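Local coordinates for ThiS/MoaD family protein (Amycolatopsis orientalis, PDB 4N6E) that probably serves as a small sulphur-carrier protein of the ThiS/MoaD family, delivering sulphur to the thiosugar synthase BexX, at residues A2-I7 against G78-I83. Numbering follows the deposited sequence.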
ATOM      1  N   ALA B   2     -50.471 -32.536 -10.124  1.00 86.67           N
ATOM      2  CA  ALA B   2     -49.889 -31.359 -10.832  1.00 86.46           C
ATOM      3  C   ALA B   2     -48.365 -31.394 -10.767  1.00 88.62           C
ATOM      4  O   ALA B   2     -47.776 -32.278 -10.137  1.00 87.25           O
ATOM      5  CB  ALA B   2     -50.420 -30.062 -10.231  1.00 84.28           C
ATOM      6  N   VAL B   3     -47.738 -30.430 -11.435  1.00 87.96           N
ATOM      7  CA  VAL B   3     -46.289 -30.299 -11.442  1.00 83.77           C
ATOM      8  C   VAL B   3     -45.926 -29.100 -10.581  1.00 80.83           C
ATOM      9  O   VAL B   3     -46.274 -27.961 -10.918  1.00 71.70           O
ATOM     10  CB  VAL B   3     -45.754 -30.076 -12.871  1.00 84.85           C
ATOM     11  CG1 VAL B   3     -44.258 -30.341 -12.932  1.00 82.53           C
ATOM     12  CG2 VAL B   3     -46.491 -30.970 -13.856  1.00 86.86           C
ATOM     13  N   THR B   4     -45.240 -29.355  -9.469  1.00 77.08           N
ATOM     14  CA  THR B   4     -44.802 -28.274  -8.580  1.00 77.54           C
ATOM     15  C   THR B   4     -43.492 -27.625  -9.094  1.00 74.89           C
ATOM     16  O   THR B   4     -42.474 -28.295  -9.263  1.00 74.00           O
ATOM     17  CB  THR B   4     -44.713 -28.742  -7.100  1.00 82.00           C
ATOM     18  OG1 THR B   4     -44.241 -27.666  -6.278  1.00 78.50           O
ATOM     19  CG2 THR B   4     -43.808 -29.982  -6.921  1.00 83.92           C
ATOM     20  N   VAL B   5     -43.547 -26.315  -9.350  1.00 71.49           N
ATOM     21  CA  VAL B   5     -42.454 -25.565  -9.984  1.00 67.56           C
ATOM     22  C   VAL B   5     -41.771 -24.623  -8.989  1.00 67.17           C
ATOM     23  O   VAL B   5     -42.414 -23.718  -8.484  1.00 64.88           O
ATOM     24  CB  VAL B   5     -43.001 -24.712 -11.147  1.00 65.50           C
ATOM     25  CG1 VAL B   5     -41.923 -23.822 -11.748  1.00 64.95           C
ATOM     26  CG2 VAL B   5     -43.604 -25.604 -12.217  1.00 67.43           C
ATOM     27  N   SER B   6     -40.475 -24.816  -8.732  1.00 70.40           N
ATOM     28  CA  SER B   6     -39.714 -23.942  -7.814  1.00 67.82           C
ATOM     29  C   SER B   6     -39.165 -22.676  -8.494  1.00 68.00           C
ATOM     30  O   SER B   6     -38.396 -22.754  -9.460  1.00 65.41           O
ATOM     31  CB  SER B   6     -38.564 -24.710  -7.174  1.00 68.06           C
ATOM     32  OG  SER B   6     -39.056 -25.757  -6.357  1.00 71.81           O
ATOM     33  N   ILE B   7     -39.555 -21.512  -7.975  1.00 66.22           N
ATOM     34  CA  ILE B   7     -39.068 -20.235  -8.495  1.00 65.09           C
ATOM     35  C   ILE B   7     -37.904 -19.787  -7.621  1.00 63.99           C
ATOM     36  O   ILE B   7     -37.993 -19.886  -6.395  1.00 66.70           O
ATOM     37  CB  ILE B   7     -40.153 -19.134  -8.469  1.00 64.67           C
ATOM     38  CG1 ILE B   7     -41.518 -19.695  -8.882  1.00 67.92           C
ATOM     39  CG2 ILE B   7     -39.765 -17.969  -9.375  1.00 63.01           C
ATOM     40  CD1 ILE B   7     -41.543 -20.351 -10.249  1.00 70.00           C
ATOM     41  N   GLY B  78     -46.749 -34.857 -11.004  1.00 85.31           N
ATOM     42  CA  GLY B  78     -46.068 -35.078  -9.720  1.00 82.83           C
ATOM     43  C   GLY B  78     -44.581 -34.751  -9.758  1.00 81.31           C
ATOM     44  O   GLY B  78     -43.915 -34.761  -8.719  1.00 78.37           O
ATOM     45  N   ASP B  79     -44.060 -34.470 -10.956  1.00 80.11           N
ATOM     46  CA  ASP B  79     -42.667 -34.058 -11.126  1.00 81.36           C
ATOM     47  C   ASP B  79     -42.445 -32.674 -10.517  1.00 80.78           C
ATOM     48  O   ASP B  79     -43.363 -31.855 -10.477  1.00 84.28           O
ATOM     49  CB  ASP B  79     -42.281 -34.021 -12.619  1.00 81.37           C
ATOM     50  CG  ASP B  79     -41.989 -35.409 -13.205  1.00 79.82           C
ATOM     51  OD1 ASP B  79     -41.833 -36.391 -12.450  1.00 74.52           O
ATOM     52  OD2 ASP B  79     -41.894 -35.512 -14.446  1.00 79.85           O
ATOM     53  N   THR B  80     -41.227 -32.434 -10.033  1.00 80.24           N
ATOM     54  CA  THR B  80     -40.798 -31.101  -9.593  1.00 76.08           C
ATOM     55  C   THR B  80     -39.897 -30.479 -10.655  1.00 69.83           C
ATOM     56  O   THR B  80     -38.981 -31.134 -11.154  1.00 71.66           O
ATOM     57  CB  THR B  80     -40.021 -31.158  -8.263  1.00 78.25           C
ATOM     58  OG1 THR B  80     -40.867 -31.694  -7.238  1.00 78.42           O
ATOM     59  CG2 THR B  80     -39.547 -29.756  -7.838  1.00 80.00           C
ATOM     60  N   LEU B  81     -40.149 -29.214 -10.980  1.00 62.47           N
ATOM     61  CA  LEU B  81     -39.386 -28.508 -11.999  1.00 59.74           C
ATOM     62  C   LEU B  81     -38.697 -27.275 -11.392  1.00 61.18           C
ATOM     63  O   LEU B  81     -39.364 -26.320 -10.970  1.00 54.19           O
ATOM     64  CB  LEU B  81     -40.306 -28.119 -13.157  1.00 59.94           C
ATOM     65  CG  LEU B  81     -39.633 -27.596 -14.435  1.00 63.85           C
ATOM     66  CD1 LEU B  81     -40.262 -28.205 -15.678  1.00 64.40           C
ATOM     67  CD2 LEU B  81     -39.657 -26.074 -14.534  1.00 63.69           C
ATOM     68  N   THR B  82     -37.360 -27.305 -11.349  1.00 58.53           N
ATOM     69  CA  THR B  82     -36.583 -26.233 -10.739  1.00 55.13           C
ATOM     70  C   THR B  82     -35.956 -25.326 -11.782  1.00 52.38           C
ATOM     71  O   THR B  82     -35.371 -25.805 -12.739  1.00 55.32           O
ATOM     72  CB  THR B  82     -35.445 -26.782  -9.875  1.00 57.24           C
ATOM     73  OG1 THR B  82     -35.933 -27.835  -9.039  1.00 59.50           O
ATOM     74  CG2 THR B  82     -34.871 -25.680  -9.008  1.00 58.64           C
ATOM     75  N   ILE B  83     -36.067 -24.017 -11.565  1.00 50.99           N
ATOM     76  CA  ILE B  83     -35.385 -23.004 -12.370  1.00 47.58           C
ATOM     77  C   ILE B  83     -34.179 -22.466 -11.606  1.00 44.92           C
ATOM     78  O   ILE B  83     -34.306 -21.986 -10.487  1.00 45.53           O
ATOM     79  CB  ILE B  83     -36.310 -21.834 -12.709  1.00 46.74           C
ATOM     80  CG1 ILE B  83     -37.624 -22.355 -13.293  1.00 47.77           C
ATOM     81  CG2 ILE B  83     -35.613 -20.890 -13.682  1.00 47.80           C
ATOM     82  CD1 ILE B  83     -38.615 -21.273 -13.686  1.00 48.86           C
TER
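T4 and T80 lie side by side on one face of a parallel strand pair, and V5 and L81 meet on the other. The methyl CG2 of T4 is 3.4 Å from OG1 of T80. T4 carries its own OG1 anti to the backbone N (chi1 178°), and CG2 takes the crowded position between N and the carbonyl carbon. T80 is turned otherwise: its methyl is anti to N and approaches the carbonyl oxygen of T4. Further along the same face S6 CB and T82 CG2 are 4.2 Å apart. On the opposite face V5 CG1 is 4.2 Å from L81 CD2, and V3, V5 and L81 all pack against I31 of helix 28-38. Strand 3-6 and the start of strand 80-88 (residues 80-83) run parallel, 18° apart; strand 3-6 lies beside the middle strand of the five-stranded mixed sheet of the ubiquitin-like beta-grasp fold, in which the first and last strands lie side by side over the helix. Strand 20-23 flanks the pair beyond 3-6, strand 56-60 beyond 80-83. L81 donates N-H to T4 O (3.0 Å, 163° at the hydrogen) and accepts from S6 N through its carbonyl O (2.9 Å), so the L81 peptide groups bind both sides of V5; a weak bond from T4 N to D79 O precedes them and another from I83 N to S6 O follows. At the start of the pair G78 N reaches A2 O at 2.9 Å from well above the carbonyl plane. The carboxylate of D79 is held by K76 N at OD2 and N61 ND2 at OD1.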